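Side-chain contacts in cytidylyltransferase (Leptospira borgpetersenii serovar Hardjo-bovis, PDB 6OEW), which probably catalyses metal-dependent nucleotidyl transfer, most likely of a cytidylyl group: residues A[9-14]-A[123-128]; A[41-46]-A[72-77]; A[77-82]-A[87-92]; A[197-202]-A[225-230]. All blocks are in the same frame, centred on the assembly; numbering follows the deposited sequence.

Overall arrangement
Contacts 1, 2 and 3 gather around the parallel half of the sheet; contact 4 lies farther off, its nearest atoms about 6 Å from those of contact 2, without touching it. Contacts 1 and 3 both reach this sheet and touch: O of L14 in contact 1 lies 2.8 Å from OH of Y90 in contact 3, a probable hydrogen bond. Contacts 2 and 3 share S77, where helix 65-73 gives way to strand 77-81; their centres are about 17 Å apart. Contacts 3 and 4 lie on opposite sides of the chain's centre, about 29 Å between centres. Neither touches the magnesium site: the side chains of R89 and L199 are about 11 and 10 Å from that of D108.

Contact 1 of 4, residues A[9-14]-A[123-128]; sequences MKVGIL and LFLYNQ
L125, near the end of helix 114-126, reaches across to M9 and V11, at the point where the chain enters strand 11-16. Its CB points toward the strand but is still short of contact, and CG is only an intermediate step. With CG beside the backbone N (chi1 -64°) and an extended second torsion, the branch is carried outward, and the two methyls do the touching. CD2 meets two partners lying to the same side of it, CG2 of V11 at 4.3 Å and CB of M9 at 4.4 Å. CD1 also faces V11, with its CG2 4.4 Å away. These are long apolar contacts, and only 140 Å² is buried in all. Leucine suits the place because its single methyl CD2 reaches M9 and V11 together, with CD1 adding a longer approach to V11, which presents a compact, buried branch.

Farther out, CG of M9 comes 4.4 Å from OE1 of Q128, although both side chains are poorly ordered and this approach should be read lightly. The helix end is better defined: ND2 of N127 donates to O of L123 at 2.9 Å, almost straight at 165° and close to the plane of its own amide, while OD1 accepts from R130.

The helix thus lies against the sheet, with V11 packing also on V103, and F124 on I101 of strand 101-106 and I150 of strand 149-152.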
loop_
_atom_site.group_PDB
_atom_site.type_symbol
_atom_site.label_atom_id
_atom_site.label_comp_id
_atom_site.label_asym_id
_atom_site.label_seq_id
_atom_site.Cartn_x
_atom_site.Cartn_y
_atom_site.Cartn_z
ATOM N N MET A 9 13.960 9.600 13.768
ATOM C CA MET A 9 13.278 8.379 13.340
ATOM C C MET A 9 13.413 8.182 11.838
ATOM O O MET A 9 13.163 9.105 11.057
ATOM C CB MET A 9 11.797 8.427 13.720
ATOM C CG MET A 9 11.552 8.407 15.204
ATOM S SD MET A 9 12.738 7.268 15.923
ATOM C CE MET A 9 11.660 6.026 16.633
ATOM N N LYS A 10 13.778 6.971 11.424
ATOM C CA LYS A 10 13.888 6.680 10.004
ATOM C C LYS A 10 12.564 6.087 9.535
ATOM O O LYS A 10 12.105 5.067 10.072
ATOM C CB LYS A 10 15.054 5.734 9.715
ATOM C CG LYS A 10 15.441 5.672 8.232
ATOM C CD LYS A 10 16.583 4.684 7.971
ATOM C CE LYS A 10 17.002 4.683 6.505
ATOM N NZ LYS A 10 18.141 3.756 6.214
ATOM N N VAL A 11 11.945 6.750 8.560
ATOM C CA VAL A 11 10.700 6.294 7.949
ATOM C C VAL A 11 11.051 5.471 6.715
ATOM O O VAL A 11 11.879 5.890 5.895
ATOM C CB VAL A 11 9.802 7.482 7.565
ATOM C CG1 VAL A 11 8.525 7.002 6.855
ATOM C CG2 VAL A 11 9.474 8.382 8.776
ATOM N N GLY A 12 10.417 4.300 6.574
ATOM C CA GLY A 12 10.584 3.468 5.400
ATOM C C GLY A 12 9.244 3.139 4.771
ATOM O O GLY A 12 8.303 2.799 5.489
ATOM N N ILE A 13 9.118 3.274 3.455
ATOM C CA ILE A 13 7.906 2.848 2.753
ATOM C C ILE A 13 8.176 1.450 2.197
ATOM O O ILE A 13 8.947 1.278 1.245
ATOM C CB ILE A 13 7.499 3.828 1.644
ATOM C CG1 ILE A 13 7.255 5.230 2.188
ATOM C CG2 ILE A 13 6.214 3.299 0.937
ATOM C CD1 ILE A 13 7.090 6.281 1.098
ATOM N N LEU A 14 7.557 0.440 2.812
ATOM C CA LEU A 14 7.871 -0.959 2.554
ATOM C C LEU A 14 6.666 -1.569 1.850
ATOM O O LEU A 14 5.613 -1.764 2.469
ATOM C CB LEU A 14 8.192 -1.697 3.852
ATOM C CG LEU A 14 9.315 -1.130 4.704
ATOM C CD1 LEU A 14 9.727 -2.170 5.724
ATOM C CD2 LEU A 14 10.500 -0.685 3.852
ATOM N N LEU A 123 1.422 13.304 10.732
ATOM C CA LEU A 123 0.604 13.162 11.934
ATOM C C LEU A 123 1.236 12.181 12.920
ATOM O O LEU A 123 1.267 12.437 14.134
ATOM C CB LEU A 123 -0.814 12.714 11.546
ATOM C CG LEU A 123 -1.883 12.662 12.653
ATOM C CD1 LEU A 123 -2.232 14.063 13.186
ATOM C CD2 LEU A 123 -3.142 11.972 12.156
ATOM N N PHE A 124 1.737 11.046 12.414
ATOM C CA PHE A 124 2.369 10.039 13.262
ATOM C C PHE A 124 3.580 10.627 13.972
ATOM O O PHE A 124 3.708 10.534 15.205
ATOM C CB PHE A 124 2.748 8.817 12.388
ATOM C CG PHE A 124 3.070 7.561 13.151
ATOM C CD1 PHE A 124 2.159 6.525 13.193
ATOM C CD2 PHE A 124 4.286 7.406 13.800
ATOM C CE1 PHE A 124 2.469 5.308 13.854
ATOM C CE2 PHE A 124 4.586 6.230 14.486
ATOM C CZ PHE A 124 3.672 5.180 14.500
ATOM N N LEU A 125 4.459 11.290 13.218
ATOM C CA LEU A 125 5.687 11.826 13.808
ATOM C C LEU A 125 5.400 12.941 14.811
ATOM O O LEU A 125 6.151 13.111 15.780
ATOM C CB LEU A 125 6.603 12.364 12.706
ATOM C CG LEU A 125 7.151 11.367 11.678
ATOM C CD1 LEU A 125 7.706 12.101 10.467
ATOM C CD2 LEU A 125 8.239 10.542 12.338
ATOM N N TYR A 126 4.354 13.731 14.575
ATOM C CA TYR A 126 4.040 14.841 15.480
ATOM C C TYR A 126 3.549 14.359 16.836
ATOM O O TYR A 126 3.523 15.140 17.786
ATOM C CB TYR A 126 2.953 15.700 14.855
ATOM C CG TYR A 126 2.969 17.186 15.136
ATOM C CD1 TYR A 126 4.106 17.956 14.902
ATOM C CD2 TYR A 126 1.811 17.833 15.566
ATOM C CE1 TYR A 126 4.089 19.347 15.105
ATOM C CE2 TYR A 126 1.788 19.225 15.780
ATOM C CZ TYR A 126 2.930 19.964 15.532
ATOM O OH TYR A 126 2.908 21.328 15.705
ATOM N N ASN A 127 3.114 13.116 16.929
ATOM C CA ASN A 127 2.564 12.532 18.142
ATOM C C ASN A 127 3.448 11.383 18.623
ATOM O O ASN A 127 2.956 10.354 19.093
ATOM C CB ASN A 127 1.138 12.040 17.900
ATOM C CG ASN A 127 0.138 13.176 17.714
ATOM O OD1 ASN A 127 -0.336 13.756 18.680
ATOM N ND2 ASN A 127 -0.191 13.484 16.469
ATOM N N GLN A 128 4.763 11.518 18.461
ATOM C CA GLN A 128 5.671 10.430 18.817
ATOM C C GLN A 128 5.458 10.017 20.267
ATOM O O GLN A 128 5.504 10.849 21.177
ATOM C CB GLN A 128 7.128 10.858 18.598
ATOM C CG GLN A 128 8.155 9.989 19.334
ATOM C CD GLN A 128 9.593 10.407 19.068
ATOM O OE1 GLN A 128 9.862 11.222 18.186
ATOM N NE2 GLN A 128 10.527 9.843 19.830
#

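Contact 2 of 4, residues A[41-46]-A[72-77]; sequences MLERLK and KKNGVS. With EDO (1,2-ethanediol), chain D.
L42 and N74 face each other with their CA atoms 6.8 Å apart, where helix 37-45 passes the C-terminal end of helix 65-73. That end is a Schellman motif: N of V76 bonds to O of A71 and N of G75 to O of K72, the latter at 3.0 Å, and G75, the C-prime residue, takes a positive phi of 67°, easily adopted without a CB. The turn sends the chain on toward strand 77-81 and brings N74 and V76 to the same leucine.

L42 CD1 does most of the touching. It rests 3.7 Å from CB of N74 and 4.0 Å from CG2 of V76, the leucine running obliquely across both side chains. Because CG sits beside the backbone N (chi1 -65°), the CD1 methyl is carried toward N74 and V76. L42 also packs on V54 and V56 of strand 54-59, so a bulky apolar residue fits this buried spot.

The polar end of N74 is turned two ways. ND2 is held by O of I70, in the last turn of the helix that N74 has just left, while OD1 accepts from a water that also donates to OE2 of E43, joining carboxylate and amide planes 38° apart; OE1 of E43 makes a salt bridge to K220.

Elsewhere on helix 37-45, R44 has its guanidinium hydrogen-bonded to O of I112 and of F222. Over one face of that group lies C2 of a 1,2-ethanediol, probably from the crystallisation liquor, whose O2 donates to O of R44 at 2.8 Å.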
loop_
_atom_site.group_PDB
_atom_site.type_symbol
_atom_site.label_atom_id
_atom_site.label_comp_id
_atom_site.label_asym_id
_atom_site.label_seq_id
_atom_site.Cartn_x
_atom_site.Cartn_y
_atom_site.Cartn_z
ATOM N N MET A 41 2.942 2.431 -9.593
ATOM C CA MET A 41 2.892 2.719 -8.163
ATOM C C MET A 41 4.197 3.337 -7.673
ATOM O O MET A 41 4.193 4.340 -6.946
ATOM C CB MET A 41 2.589 1.440 -7.388
ATOM C CG MET A 41 2.240 1.688 -5.921
ATOM S SD MET A 41 2.068 0.121 -5.044
ATOM C CE MET A 41 1.684 0.729 -3.384
ATOM N N LEU A 42 5.323 2.748 -8.067
ATOM C CA LEU A 42 6.617 3.264 -7.649
ATOM C C LEU A 42 6.825 4.688 -8.158
ATOM O O LEU A 42 7.316 5.547 -7.420
ATOM C CB LEU A 42 7.724 2.324 -8.127
ATOM C CG LEU A 42 7.715 0.913 -7.506
ATOM C CD1 LEU A 42 8.846 0.062 -8.062
ATOM C CD2 LEU A 42 7.831 0.984 -5.985
ATOM N N GLU A 43 6.418 4.971 -9.398
ATOM C CA GLU A 43 6.539 6.335 -9.914
ATOM C C GLU A 43 5.696 7.318 -9.105
ATOM O O GLU A 43 6.123 8.455 -8.862
ATOM C CB GLU A 43 6.145 6.384 -11.389
ATOM C CG GLU A 43 7.149 5.710 -12.293
ATOM C CD GLU A 43 6.908 6.025 -13.744
ATOM O OE1 GLU A 43 6.651 7.197 -14.074
ATOM O OE2 GLU A 43 6.957 5.088 -14.558
ATOM N N ARG A 44 4.504 6.895 -8.665
ATOM C CA ARG A 44 3.673 7.759 -7.830
ATOM C C ARG A 44 4.299 7.990 -6.457
ATOM O O ARG A 44 4.190 9.088 -5.893
ATOM C CB ARG A 44 2.273 7.161 -7.712
ATOM C CG ARG A 44 1.474 7.390 -8.997
ATOM C CD ARG A 44 0.065 6.837 -8.927
ATOM N NE ARG A 44 -0.781 7.487 -7.920
ATOM C CZ ARG A 44 -1.380 8.667 -8.062
ATOM N NH1 ARG A 44 -1.219 9.400 -9.162
ATOM N NH2 ARG A 44 -2.155 9.126 -7.088
ATOM N N LEU A 45 4.970 6.986 -5.912
ATOM C CA LEU A 45 5.609 7.145 -4.611
ATOM C C LEU A 45 6.907 7.939 -4.681
ATOM O O LEU A 45 7.399 8.377 -3.635
ATOM C CB LEU A 45 5.863 5.771 -3.993
ATOM C CG LEU A 45 4.583 5.063 -3.575
ATOM C CD1 LEU A 45 4.860 3.592 -3.293
ATOM C CD2 LEU A 45 4.044 5.709 -2.336
ATOM N N LYS A 46 7.472 8.132 -5.878
ATOM C CA LYS A 46 8.642 8.995 -6.009
ATOM C C LYS A 46 8.344 10.422 -5.584
ATOM O O LYS A 46 9.277 11.162 -5.257
ATOM C CB LYS A 46 9.168 8.988 -7.446
ATOM N N LYS A 72 13.896 -2.721 -9.693
ATOM C CA LYS A 72 15.217 -2.222 -10.060
ATOM C C LYS A 72 15.126 -1.209 -11.192
ATOM O O LYS A 72 15.874 -0.224 -11.204
ATOM C CB LYS A 72 16.150 -3.377 -10.439
ATOM C CG LYS A 72 16.846 -4.004 -9.234
ATOM C CD LYS A 72 18.212 -4.569 -9.594
ATOM C CE LYS A 72 18.208 -6.084 -9.602
ATOM N NZ LYS A 72 19.600 -6.624 -9.640
ATOM N N LYS A 73 14.223 -1.444 -12.151
ATOM C CA LYS A 73 14.013 -0.512 -13.253
ATOM C C LYS A 73 13.610 0.857 -12.730
ATOM O O LYS A 73 13.951 1.885 -13.332
ATOM C CB LYS A 73 12.941 -1.071 -14.199
ATOM C CG LYS A 73 12.528 -0.167 -15.357
ATOM C CD LYS A 73 11.248 -0.689 -16.022
ATOM C CE LYS A 73 10.780 0.201 -17.169
ATOM N NZ LYS A 73 11.666 0.078 -18.361
ATOM N N ASN A 74 12.915 0.884 -11.599
ATOM C CA ASN A 74 12.453 2.109 -10.971
ATOM C C ASN A 74 13.398 2.623 -9.893
ATOM O O ASN A 74 13.040 3.547 -9.163
ATOM C CB ASN A 74 11.061 1.880 -10.382
ATOM C CG ASN A 74 9.993 1.849 -11.434
ATOM O OD1 ASN A 74 9.480 2.893 -11.827
ATOM N ND2 ASN A 74 9.655 0.657 -11.912
ATOM N N GLY A 75 14.580 2.024 -9.755
ATOM C CA GLY A 75 15.583 2.545 -8.842
ATOM C C GLY A 75 15.241 2.464 -7.370
ATOM O O GLY A 75 15.695 3.307 -6.600
ATOM N N VAL A 76 14.464 1.468 -6.947
ATOM C CA VAL A 76 14.177 1.307 -5.529
ATOM C C VAL A 76 14.841 0.021 -5.046
ATOM O O VAL A 76 15.276 -0.819 -5.836
ATOM C CB VAL A 76 12.659 1.328 -5.235
ATOM C CG1 VAL A 76 11.993 2.547 -5.910
ATOM C CG2 VAL A 76 12.029 0.104 -5.700
ATOM N N SER A 77 14.973 -0.107 -3.728
ATOM C CA SER A 77 15.631 -1.284 -3.190
ATOM C C SER A 77 14.650 -2.436 -3.104
ATOM O O SER A 77 13.433 -2.252 -3.176
ATOM C CB SER A 77 16.219 -0.988 -1.812
ATOM O OG SER A 77 17.150 0.071 -1.912
HETATM C C1 EDO D . 1.224 12.411 -6.541
HETATM O O1 EDO D . 1.659 12.939 -5.277
HETATM C C2 EDO D . 0.674 10.989 -6.380
HETATM O O2 EDO D . 1.637 10.171 -5.697
HETATM O O HOH W 1 7.770 2.698 -14.264
#

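Contact 3 of 4, residues A[77-82]-A[87-92]; sequences SVFRGS and IQRYLD
O of S82 is gripped by R89 through two nitrogens. NE donates at 2.8 Å (151°) and NH2 at 3.0 Å (138°), so the guanidinium meets the carbonyl side-on with its edge, the oxygen staying near the guanidinium plane. An arginine suits the place: its chain, bent at chi3, brings both donors back to one acceptor, and NH1 makes a weak bond to O of L57.

A water ties the neighbouring groups together. It accepts from N of S82 and donates to OE1 of Q88 and to OD2 of D92, the latter at 2.6 Å. OG of S82 turns elsewhere, to N of D85.

Beside this polar cluster, the ring of F79 reaches the helix: CZ presses on CB of D92 at a tight 3.3 Å, and the backbone C of D92 lies over one face. A CB on G81 would run into CE2 of F79 and crowd CG of R89, so glycine fits here.

The axes of strand 77-81 and of helical residues 87-92 approach to 8.6 Å, their directions 140° apart. They form the first half of a beta-alpha-beta crossover, which returns to the parallel sheet at strand 101-106, as in Rossmann-like GT-A folds.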
loop_
_atom_site.group_PDB
_atom_site.type_symbol
_atom_site.label_atom_id
_atom_site.label_comp_id
_atom_site.label_asym_id
_atom_site.label_seq_id
_atom_site.Cartn_x
_atom_site.Cartn_y
_atom_site.Cartn_z
ATOM N N SER A 77 14.973 -0.107 -3.728
ATOM C CA SER A 77 15.631 -1.284 -3.190
ATOM C C SER A 77 14.650 -2.436 -3.104
ATOM O O SER A 77 13.433 -2.252 -3.176
ATOM C CB SER A 77 16.219 -0.988 -1.812
ATOM O OG SER A 77 17.150 0.071 -1.912
ATOM N N VAL A 78 15.198 -3.648 -2.968
ATOM C CA VAL A 78 14.412 -4.870 -2.987
ATOM C C VAL A 78 14.846 -5.758 -1.838
ATOM O O VAL A 78 16.045 -5.972 -1.632
ATOM C CB VAL A 78 14.593 -5.655 -4.300
ATOM C CG1 VAL A 78 13.745 -6.921 -4.252
ATOM C CG2 VAL A 78 14.209 -4.806 -5.491
ATOM N N PHE A 79 13.871 -6.312 -1.123
ATOM C CA PHE A 79 14.130 -7.307 -0.096
ATOM C C PHE A 79 13.348 -8.565 -0.456
ATOM O O PHE A 79 12.143 -8.498 -0.699
ATOM C CB PHE A 79 13.724 -6.817 1.302
ATOM C CG PHE A 79 14.003 -7.828 2.351
ATOM C CD1 PHE A 79 15.260 -7.892 2.940
ATOM C CD2 PHE A 79 13.053 -8.780 2.693
ATOM C CE1 PHE A 79 15.554 -8.870 3.874
ATOM C CE2 PHE A 79 13.347 -9.774 3.627
ATOM C CZ PHE A 79 14.602 -9.818 4.207
ATOM N N ARG A 80 14.039 -9.696 -0.508
ATOM C CA ARG A 80 13.433 -10.963 -0.899
ATOM C C ARG A 80 13.457 -11.906 0.288
ATOM O O ARG A 80 14.534 -12.297 0.764
ATOM C CB ARG A 80 14.166 -11.541 -2.106
ATOM C CG ARG A 80 14.162 -10.521 -3.250
ATOM C CD ARG A 80 14.543 -11.117 -4.594
ATOM N NE ARG A 80 13.601 -12.157 -5.006
ATOM C CZ ARG A 80 13.622 -12.759 -6.201
ATOM N NH1 ARG A 80 14.528 -12.408 -7.116
ATOM N NH2 ARG A 80 12.737 -13.725 -6.486
ATOM N N GLY A 81 12.275 -12.285 0.758
ATOM C CA GLY A 81 12.147 -13.081 1.973
ATOM C C GLY A 81 10.921 -13.963 1.959
ATOM O O GLY A 81 10.498 -14.444 0.896
ATOM N N SER A 82 10.325 -14.148 3.137
ATOM C CA SER A 82 9.334 -15.202 3.344
ATOM C C SER A 82 8.104 -14.995 2.470
ATOM O O SER A 82 7.568 -13.897 2.377
ATOM C CB SER A 82 8.908 -15.247 4.810
ATOM O OG SER A 82 7.829 -16.148 5.009
ATOM N N ILE A 87 4.933 -10.954 8.554
ATOM C CA ILE A 87 5.542 -10.339 9.728
ATOM C C ILE A 87 7.052 -10.523 9.675
ATOM O O ILE A 87 7.816 -9.575 9.912
ATOM C CB ILE A 87 4.934 -10.907 11.022
ATOM C CG1 ILE A 87 3.486 -10.426 11.181
ATOM C CG2 ILE A 87 5.758 -10.447 12.257
ATOM C CD1 ILE A 87 2.830 -10.924 12.480
ATOM N N GLN A 88 7.509 -11.732 9.321
ATOM C CA GLN A 88 8.947 -11.968 9.220
ATOM C C GLN A 88 9.549 -11.183 8.063
ATOM O O GLN A 88 10.652 -10.638 8.192
ATOM C CB GLN A 88 9.263 -13.456 9.056
ATOM C CG GLN A 88 10.783 -13.736 9.034
ATOM C CD GLN A 88 11.158 -15.115 8.466
ATOM O OE1 GLN A 88 11.329 -15.290 7.248
ATOM N NE2 GLN A 88 11.300 -16.092 9.355
ATOM N N ARG A 89 8.862 -11.135 6.920
ATOM C CA ARG A 89 9.394 -10.387 5.782
ATOM C C ARG A 89 9.549 -8.906 6.120
ATOM O O ARG A 89 10.570 -8.288 5.778
ATOM C CB ARG A 89 8.499 -10.550 4.557
ATOM C CG ARG A 89 9.226 -10.251 3.240
ATOM C CD ARG A 89 8.277 -9.971 2.067
ATOM N NE ARG A 89 7.413 -11.121 1.790
ATOM C CZ ARG A 89 6.401 -11.085 0.930
ATOM N NH1 ARG A 89 6.144 -9.957 0.249
ATOM N NH2 ARG A 89 5.658 -12.181 0.741
ATOM N N TYR A 90 8.547 -8.318 6.792
ATOM C CA TYR A 90 8.629 -6.897 7.147
ATOM C C TYR A 90 9.632 -6.664 8.262
ATOM O O TYR A 90 10.318 -5.632 8.288
ATOM C CB TYR A 90 7.267 -6.363 7.574
ATOM C CG TYR A 90 6.492 -5.776 6.439
ATOM C CD1 TYR A 90 5.815 -6.603 5.547
ATOM C CD2 TYR A 90 6.450 -4.396 6.236
ATOM C CE1 TYR A 90 5.110 -6.079 4.489
ATOM C CE2 TYR A 90 5.748 -3.858 5.180
ATOM C CZ TYR A 90 5.087 -4.712 4.305
ATOM O OH TYR A 90 4.390 -4.170 3.248
ATOM N N LEU A 91 9.711 -7.590 9.218
ATOM C CA LEU A 91 10.661 -7.413 10.310
ATOM C C LEU A 91 12.092 -7.549 9.794
ATOM O O LEU A 91 12.964 -6.744 10.138
ATOM C CB LEU A 91 10.361 -8.415 11.427
ATOM C CG LEU A 91 11.061 -8.235 12.767
ATOM C CD1 LEU A 91 10.894 -6.814 13.268
ATOM C CD2 LEU A 91 10.526 -9.225 13.778
ATOM N N ASP A 92 12.342 -8.545 8.935
ATOM C CA ASP A 92 13.655 -8.680 8.303
ATOM C C ASP A 92 14.037 -7.398 7.553
ATOM O O ASP A 92 15.148 -6.868 7.710
ATOM C CB ASP A 92 13.658 -9.857 7.319
ATOM C CG ASP A 92 13.718 -11.240 7.982
ATOM O OD1 ASP A 92 13.920 -11.362 9.198
ATOM O OD2 ASP A 92 13.543 -12.234 7.232
HETATM O O HOH W 2 11.775 -13.091 5.477
#

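Contact 4 of 4, residues A[197-202]-A[225-230]; sequences YRLTID and VDLIEV
The one flat group in this contact, the ring of Y197, meets I228 obliquely, with CE2 4.2 Å from CG2 of the isoleucine. The ring therefore contributes an apolar flank, while its OH reaches past to a hydrogen bond with NZ of K232, one turn further along the same helix. Tyrosine suits both tasks, with hydrocarbon to lie beside the helix and a hydroxyl to fasten its outer end.

Deeper in, L199 and L227 reach toward each other tip to tip: CD1 of L199 lies 3.6 Å from CD2 of L227. The CG2 methyl of I228 serves the tyrosine, but its other arm turns inward, where CD1 stands 4.2 Å from CD1 of L199. L227 gets its methyl there because its CG is anti to the backbone N (chi1 177°), bringing the branch nearer to the loop than the CB direction alone would. No hydrogen bond crosses between the segments; buried aliphatic tips make the join.

The loop leading from strand 185-187 to helix 204-214 is thereby pinned to helix 224-233, on which I231 also meets both Y197 and L199. L227 further touches C213 of helix 204-214, and T200 hydrogen-bonds to O of D108, the residue that binds magnesium.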
loop_
_atom_site.group_PDB
_atom_site.type_symbol
_atom_site.label_atom_id
_atom_site.label_comp_id
_atom_site.label_asym_id
_atom_site.label_seq_id
_atom_site.Cartn_x
_atom_site.Cartn_y
_atom_site.Cartn_z
ATOM N N TYR A 197 -16.111 3.319 -3.877
ATOM C CA TYR A 197 -15.245 3.174 -5.038
ATOM C C TYR A 197 -14.152 2.152 -4.759
ATOM O O TYR A 197 -13.542 2.143 -3.686
ATOM C CB TYR A 197 -14.628 4.516 -5.431
ATOM C CG TYR A 197 -15.657 5.538 -5.855
ATOM C CD1 TYR A 197 -16.363 5.396 -7.054
ATOM C CD2 TYR A 197 -15.935 6.637 -5.058
ATOM C CE1 TYR A 197 -17.317 6.338 -7.433
ATOM C CE2 TYR A 197 -16.880 7.580 -5.429
ATOM C CZ TYR A 197 -17.567 7.428 -6.615
ATOM O OH TYR A 197 -18.508 8.369 -6.980
ATOM N N ARG A 198 -13.906 1.291 -5.732
ATOM C CA ARG A 198 -12.899 0.248 -5.606
ATOM C C ARG A 198 -11.778 0.529 -6.593
ATOM O O ARG A 198 -11.971 0.427 -7.805
ATOM C CB ARG A 198 -13.506 -1.127 -5.862
ATOM C CG ARG A 198 -12.460 -2.232 -5.820
ATOM C CD ARG A 198 -13.117 -3.598 -6.095
ATOM N NE ARG A 198 -13.895 -4.050 -4.946
ATOM C CZ ARG A 198 -13.384 -4.715 -3.908
ATOM N NH1 ARG A 198 -12.082 -5.016 -3.862
ATOM N NH2 ARG A 198 -14.179 -5.081 -2.906
ATOM N N LEU A 199 -10.608 0.877 -6.076
ATOM C CA LEU A 199 -9.481 1.243 -6.922
ATOM C C LEU A 199 -8.268 0.369 -6.623
ATOM O O LEU A 199 -7.125 0.766 -6.870
ATOM C CB LEU A 199 -9.168 2.739 -6.759
ATOM C CG LEU A 199 -10.347 3.627 -7.201
ATOM C CD1 LEU A 199 -10.116 5.099 -6.889
ATOM C CD2 LEU A 199 -10.645 3.433 -8.684
ATOM N N THR A 200 -8.499 -0.822 -6.098
ATOM C CA THR A 200 -7.455 -1.817 -5.960
ATOM C C THR A 200 -7.567 -2.788 -7.135
ATOM O O THR A 200 -8.559 -2.768 -7.880
ATOM C CB THR A 200 -7.593 -2.520 -4.605
ATOM O OG1 THR A 200 -6.552 -3.484 -4.440
ATOM C CG2 THR A 200 -8.949 -3.158 -4.481
ATOM N N ILE A 201 -6.517 -3.573 -7.365
ATOM C CA ILE A 201 -6.519 -4.503 -8.499
ATOM C C ILE A 201 -6.496 -5.932 -7.965
ATOM O O ILE A 201 -5.490 -6.410 -7.420
ATOM C CB ILE A 201 -5.371 -4.237 -9.485
ATOM C CG1 ILE A 201 -5.420 -5.283 -10.609
ATOM C CG2 ILE A 201 -3.992 -4.176 -8.779
ATOM C CD1 ILE A 201 -4.873 -4.786 -11.904
ATOM N N ASP A 202 -7.638 -6.596 -8.099
ATOM C CA ASP A 202 -7.799 -7.998 -7.794
ATOM C C ASP A 202 -8.509 -8.762 -8.898
ATOM O O ASP A 202 -8.476 -9.993 -8.874
ATOM C CB ASP A 202 -8.588 -8.186 -6.495
ATOM C CG ASP A 202 -7.805 -7.774 -5.271
ATOM O OD1 ASP A 202 -6.695 -8.328 -5.048
ATOM O OD2 ASP A 202 -8.316 -6.901 -4.538
ATOM N N VAL A 225 -7.985 13.251 -4.801
ATOM C CA VAL A 225 -9.222 14.010 -4.993
ATOM C C VAL A 225 -9.467 14.295 -6.478
ATOM O O VAL A 225 -10.609 14.216 -6.955
ATOM C CB VAL A 225 -9.218 15.292 -4.135
ATOM C CG1 VAL A 225 -7.929 16.069 -4.315
ATOM C CG2 VAL A 225 -10.437 16.156 -4.461
ATOM N N ASP A 226 -8.412 14.598 -7.245
ATOM C CA ASP A 226 -8.592 14.759 -8.694
ATOM C C ASP A 226 -9.235 13.519 -9.301
ATOM O O ASP A 226 -10.106 13.618 -10.173
ATOM C CB ASP A 226 -7.259 14.999 -9.410
ATOM C CG ASP A 226 -6.537 16.227 -8.927
ATOM O OD1 ASP A 226 -5.287 16.245 -9.025
ATOM O OD2 ASP A 226 -7.208 17.151 -8.435
ATOM N N LEU A 227 -8.799 12.350 -8.839
ATOM C CA LEU A 227 -9.252 11.065 -9.365
ATOM C C LEU A 227 -10.724 10.826 -9.058
ATOM O O LEU A 227 -11.488 10.389 -9.928
ATOM C CB LEU A 227 -8.385 9.954 -8.768
ATOM C CG LEU A 227 -8.709 8.495 -9.103
ATOM C CD1 LEU A 227 -8.559 8.251 -10.594
ATOM C CD2 LEU A 227 -7.811 7.536 -8.313
ATOM N N ILE A 228 -11.135 11.084 -7.817
ATOM C CA ILE A 228 -12.542 10.927 -7.463
ATOM C C ILE A 228 -13.405 11.911 -8.240
ATOM O O ILE A 228 -14.515 11.576 -8.669
ATOM C CB ILE A 228 -12.738 11.079 -5.945
ATOM C CG1 ILE A 228 -11.821 10.109 -5.191
ATOM C CG2 ILE A 228 -14.203 10.861 -5.572
ATOM C CD1 ILE A 228 -12.011 8.651 -5.584
ATOM N N GLU A 229 -12.921 13.145 -8.439
ATOM C CA GLU A 229 -13.719 14.117 -9.184
ATOM C C GLU A 229 -13.885 13.701 -10.639
ATOM O O GLU A 229 -14.956 13.893 -11.221
ATOM C CB GLU A 229 -13.099 15.510 -9.084
ATOM C CG GLU A 229 -13.299 16.164 -7.725
ATOM C CD GLU A 229 -14.768 16.279 -7.330
ATOM O OE1 GLU A 229 -15.623 16.488 -8.221
ATOM O OE2 GLU A 229 -15.070 16.151 -6.124
ATOM N N VAL A 230 -12.850 13.109 -11.235
ATOM C CA VAL A 230 -12.965 12.632 -12.612
ATOM C C VAL A 230 -13.934 11.451 -12.702
ATOM O O VAL A 230 -14.733 11.363 -13.642
ATOM C CB VAL A 230 -11.571 12.279 -13.169
ATOM C CG1 VAL A 230 -11.678 11.305 -14.322
ATOM C CG2 VAL A 230 -10.864 13.538 -13.633
#